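Side-chain contacts in peptidase S15/CocE/NonD (Thaumarchaeota archaeon SCGC AB-539-E09, PDB 4PF1), which probably acts as a serine aminopeptidase of the alpha/beta hydrolase fold, cleaving residues from the N-terminal end of peptides: residues S81-S84 and M85-Q89; P303-Y306 and K307-P311. All blocks are in the same frame, centred on the assembly; numbering follows the deposited sequence.

Contact 1: residues S81-S84 and M85-Q89; sequences SSLS and MVVPQ
Leu83 sets its CD1 methyl against two valines of the next turn, 4.1 Å from Val87 CG1 and 4.2 Å from Val86 CG2. Its CG stands anti to the backbone N (chi1 179°), and the chain then bends so that CD1 comes back toward the valines although CB itself points away from them. Both valines also lay their CG2 methyls against the carbonyl oxygen of Leu83, each at 3.4 Å from O. The backbone beneath is a single short helical turn: Met85 N donates to Ser82 O at 3.2 Å, arriving well above the carbonyl plane, 62° out of it, and Val86 N makes only weak bonds to the oxygens of Ser82 and Leu83. At the start of the turn, Ser82 OG and Ser84 OG are hydrogen-bonded at 2.7 Å, small hydroxyls on a side that, with Met85, packs on Glu514 and Pro516 of a neighbouring subunit. At the exit, one water donates to both Ser84 O and Val87 O, bridging carbonyls where the chain leaves the helix. Farther out, Asp31 OD1 accepts from Leu83 N, while Leu52 of strand 46-54 receives both Leu83 and Val87. Branched aliphatic residues therefore suit the face turned to the sheet, serines and Met85 the subunit boundary, and this turn, with few strong bonds of its own, probably owes much of its shape to its surroundings.

Contact 2: residues P303-Y306 and K307-P311; sequences PKLY and KVLAP
Tyr306 and Ala310, one helical turn apart, meet as methyl over ring. From Tyr306 CB, which lies 3.2 Å from Lys307 N, the side chain swings anti to the backbone N (chi1 168°) and carries the ring along the helix toward its C-terminal end. CG and CD2 still pass near Lys307 N; farther out, CD1, CE1 and CZ come under the Ala310 methyl, with Tyr306 CE1 nearest at 3.6 Å from Ala310 CB. This is a CH-pi contact: Ala310 CB stands 3.8 Å from the centroid of the Tyr306 ring, 22° off the normal and displaced toward the rim. At the tip, OH bonds to Asp390, while the ring also meets Phe321 of strand 319-324 with their planes nearly parallel. Alanine suits the place one turn on because its methyl can sit on the ring while Ala310 N donates to Tyr306 O at 2.8 Å. A leucine in place of Tyr306 would probably leave Asp390 without this hydroxyl partner and the Ala310 methyl without its aromatic face.

On the inward side Leu305 CD2 touches Leu309 CD1 at 4.2 Å, and both leucines reach strand 287-292, as expected of a helix packed on the central sheet. Lysine stems line another side: Lys304 and Lys307 pass obliquely, Lys304 CE lying 3.7 Å from Lys307 CE, and Lys304 NZ lies 5.0 Å from Lys307 NZ. Lys304 NZ is held by a salt bridge to Asp275 and a hydrogen bond to Tyr300, which probably offsets the repulsion from its neighbour. Apolar stems thus pack together while the charged ends separate, and the helix presents leucine to the sheet, aromatic surface to strand 319-324 and a lysine tied to Asp275.

Both contacts belong to the S15 catalytic family region, contact 1 coming first along the chain, yet their centres lie 34 Å apart and their nearest atoms about 20 Å. What they share is the mixed sheet of the alpha/beta hydrolase fold. Contact 1, on helix 83-86, packs near one border of it, against strands 32-40, 46-54 and 100-105, and touches other subunits. Contact 2, on helix 301-309, packs on the sheet as the helix of the beta-alpha-beta crossover from strand 287-292 to strand 319-324, and no other chain reaches it. The loops after those two strands carry Asp295 and His328, which with Ser161 have the geometry of a probable catalytic triad.

Contact 1: residues S81-S84 and M85-Q89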
loop_
_atom_site.group_PDB
_atom_site.type_symbol
_atom_site.label_atom_id
_atom_site.label_comp_id
_atom_site.label_asym_id
_atom_site.label_seq_id
_atom_site.Cartn_x
_atom_site.Cartn_y
_atom_site.Cartn_z
ATOM N N SER A 81 8.198 -28.646 5.927
ATOM C CA SER A 81 8.075 -30.020 6.401
ATOM C C SER A 81 6.687 -30.571 6.045
ATOM O O SER A 81 6.414 -31.756 6.257
ATOM C CB SER A 81 8.297 -30.077 7.910
ATOM O OG SER A 81 7.410 -29.211 8.599
ATOM N N SER A 82 5.822 -29.703 5.486
ATOM C CA SER A 82 4.452 -30.037 5.100
ATOM C C SER A 82 4.333 -30.177 3.580
ATOM O O SER A 82 4.815 -29.312 2.843
ATOM C CB SER A 82 3.487 -28.970 5.614
ATOM O OG SER A 82 2.145 -29.237 5.245
ATOM N N LEU A 83 3.676 -31.263 3.115
ATOM C CA LEU A 83 3.472 -31.545 1.687
ATOM C C LEU A 83 2.628 -30.454 1.014
ATOM O O LEU A 83 2.911 -30.071 -0.123
ATOM C CB LEU A 83 2.816 -32.933 1.493
ATOM C CG LEU A 83 2.510 -33.362 0.037
ATOM C CD1 LEU A 83 3.790 -33.508 -0.792
ATOM C CD2 LEU A 83 1.695 -34.636 0.004
ATOM N N SER A 84 1.626 -29.928 1.739
ATOM C CA SER A 84 0.729 -28.874 1.264
ATOM C C SER A 84 1.475 -27.572 0.904
ATOM O O SER A 84 0.984 -26.800 0.079
ATOM C CB SER A 84 -0.321 -28.571 2.330
ATOM O OG SER A 84 0.289 -28.182 3.550
ATOM N N MET A 85 2.644 -27.330 1.534
ATOM C CA MET A 85 3.421 -26.096 1.373
ATOM C C MET A 85 4.551 -26.184 0.328
ATOM O O MET A 85 5.028 -25.139 -0.119
ATOM C CB MET A 85 4.024 -25.675 2.724
ATOM C CG MET A 85 2.991 -25.333 3.783
ATOM S SD MET A 85 2.135 -23.772 3.469
ATOM C CE MET A 85 3.452 -22.585 3.812
ATOM N N VAL A 86 5.007 -27.401 -0.030
ATOM C CA VAL A 86 6.129 -27.569 -0.972
ATOM C C VAL A 86 5.663 -27.640 -2.440
ATOM O O VAL A 86 6.429 -27.289 -3.338
ATOM C CB VAL A 86 7.038 -28.787 -0.627
ATOM C CG1 VAL A 86 7.825 -28.543 0.656
ATOM C CG2 VAL A 86 6.241 -30.091 -0.543
ATOM N N VAL A 87 4.435 -28.101 -2.680
ATOM C CA VAL A 87 3.916 -28.290 -4.037
ATOM C C VAL A 87 3.362 -26.986 -4.645
ATOM O O VAL A 87 2.845 -26.137 -3.907
ATOM C CB VAL A 87 2.839 -29.416 -4.081
ATOM C CG1 VAL A 87 3.455 -30.773 -3.772
ATOM C CG2 VAL A 87 1.668 -29.120 -3.140
ATOM N N PRO A 88 3.370 -26.841 -6.003
ATOM C CA PRO A 88 2.707 -25.671 -6.612
ATOM C C PRO A 88 1.213 -25.671 -6.271
ATOM O O PRO A 88 0.649 -26.741 -6.011
ATOM C CB PRO A 88 2.942 -25.872 -8.117
ATOM C CG PRO A 88 4.102 -26.826 -8.203
ATOM C CD PRO A 88 3.912 -27.742 -7.041
ATOM N N GLN A 89 0.580 -24.484 -6.241
ATOM C CA GLN A 89 -0.846 -24.332 -5.911
ATOM C C GLN A 89 -1.740 -25.209 -6.801
ATOM O O GLN A 89 -2.802 -25.633 -6.359
ATOM C CB GLN A 89 -1.277 -22.857 -6.004
ATOM C CG GLN A 89 -0.774 -22.008 -4.841
ATOM C CD GLN A 89 -0.609 -20.558 -5.218
ATOM O OE1 GLN A 89 0.302 -20.182 -5.967
ATOM N NE2 GLN A 89 -1.469 -19.705 -4.680
HETATM O O HOH W 1 1.315 -25.166 -2.018
#

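Contact 2: residues P303-Y306 and K307-P311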
loop_
_atom_site.group_PDB
_atom_site.type_symbol
_atom_site.label_atom_id
_atom_site.label_comp_id
_atom_site.label_asym_id
_atom_site.label_seq_id
_atom_site.Cartn_x
_atom_site.Cartn_y
_atom_site.Cartn_z
ATOM N N PRO A 303 -8.731 -23.201 -26.724
ATOM C CA PRO A 303 -9.963 -23.276 -27.538
ATOM C C PRO A 303 -9.751 -23.990 -28.881
ATOM O O PRO A 303 -10.650 -24.702 -29.333
ATOM C CB PRO A 303 -10.361 -21.814 -27.733
ATOM C CG PRO A 303 -9.135 -21.040 -27.484
ATOM C CD PRO A 303 -8.309 -21.800 -26.513
ATOM N N LYS A 304 -8.553 -23.836 -29.500
ATOM C CA LYS A 304 -8.228 -24.521 -30.761
ATOM C C LYS A 304 -8.122 -26.040 -30.525
ATOM O O LYS A 304 -8.522 -26.819 -31.392
ATOM C CB LYS A 304 -6.929 -23.963 -31.385
ATOM C CG LYS A 304 -6.643 -24.465 -32.809
ATOM C CD LYS A 304 -7.352 -23.634 -33.882
ATOM C CE LYS A 304 -7.288 -24.274 -35.252
ATOM N NZ LYS A 304 -5.929 -24.204 -35.852
ATOM N N LEU A 305 -7.628 -26.454 -29.329
ATOM C CA LEU A 305 -7.534 -27.867 -28.942
ATOM C C LEU A 305 -8.914 -28.495 -28.876
ATOM O O LEU A 305 -9.126 -29.544 -29.475
ATOM C CB LEU A 305 -6.823 -28.041 -27.588
ATOM C CG LEU A 305 -5.308 -28.139 -27.606
ATOM C CD1 LEU A 305 -4.767 -28.246 -26.191
ATOM C CD2 LEU A 305 -4.831 -29.327 -28.445
ATOM N N TYR A 306 -9.869 -27.840 -28.168
ATOM C CA TYR A 306 -11.243 -28.335 -28.077
ATOM C C TYR A 306 -11.881 -28.420 -29.471
ATOM O O TYR A 306 -12.515 -29.420 -29.780
ATOM C CB TYR A 306 -12.106 -27.461 -27.134
ATOM C CG TYR A 306 -13.592 -27.761 -27.227
ATOM C CD1 TYR A 306 -14.136 -28.892 -26.623
ATOM C CD2 TYR A 306 -14.440 -26.952 -27.978
ATOM C CE1 TYR A 306 -15.494 -29.185 -26.727
ATOM C CE2 TYR A 306 -15.796 -27.250 -28.110
ATOM C CZ TYR A 306 -16.318 -28.370 -27.487
ATOM O OH TYR A 306 -17.656 -28.656 -27.611
ATOM N N LYS A 307 -11.693 -27.374 -30.309
ATOM C CA LYS A 307 -12.264 -27.291 -31.660
ATOM C C LYS A 307 -11.871 -28.491 -32.540
ATOM O O LYS A 307 -12.716 -29.001 -33.278
ATOM C CB LYS A 307 -11.852 -25.974 -32.345
ATOM C CG LYS A 307 -12.571 -25.714 -33.678
ATOM C CD LYS A 307 -12.272 -24.327 -34.269
ATOM C CE LYS A 307 -10.938 -24.232 -34.983
ATOM N NZ LYS A 307 -10.854 -25.124 -36.174
ATOM N N VAL A 308 -10.608 -28.944 -32.455
ATOM C CA VAL A 308 -10.119 -30.046 -33.290
ATOM C C VAL A 308 -10.378 -31.433 -32.644
ATOM O O VAL A 308 -10.526 -32.415 -33.373
ATOM C CB VAL A 308 -8.619 -29.877 -33.686
ATOM C CG1 VAL A 308 -8.371 -28.529 -34.358
ATOM C CG2 VAL A 308 -7.690 -30.064 -32.485
ATOM N N LEU A 309 -10.426 -31.512 -31.298
ATOM C CA LEU A 309 -10.585 -32.796 -30.603
ATOM C C LEU A 309 -12.048 -33.134 -30.262
ATOM O O LEU A 309 -12.351 -34.310 -30.047
ATOM C CB LEU A 309 -9.708 -32.855 -29.334
ATOM C CG LEU A 309 -8.180 -32.763 -29.553
ATOM C CD1 LEU A 309 -7.450 -32.616 -28.236
ATOM C CD2 LEU A 309 -7.644 -33.969 -30.326
ATOM N N ALA A 310 -12.955 -32.126 -30.239
ATOM C CA ALA A 310 -14.386 -32.350 -29.965
ATOM C C ALA A 310 -15.071 -33.207 -31.061
ATOM O O ALA A 310 -15.818 -34.109 -30.692
ATOM C CB ALA A 310 -15.123 -31.029 -29.801
ATOM N N PRO A 311 -14.829 -33.000 -32.395
ATOM C CA PRO A 311 -15.491 -33.869 -33.392
ATOM C C PRO A 311 -14.979 -35.316 -33.354
ATOM O O PRO A 311 -15.699 -36.228 -33.762
ATOM C CB PRO A 311 -15.168 -33.194 -34.727
ATOM C CG PRO A 311 -13.939 -32.428 -34.480
ATOM C CD PRO A 311 -13.986 -31.980 -33.055
#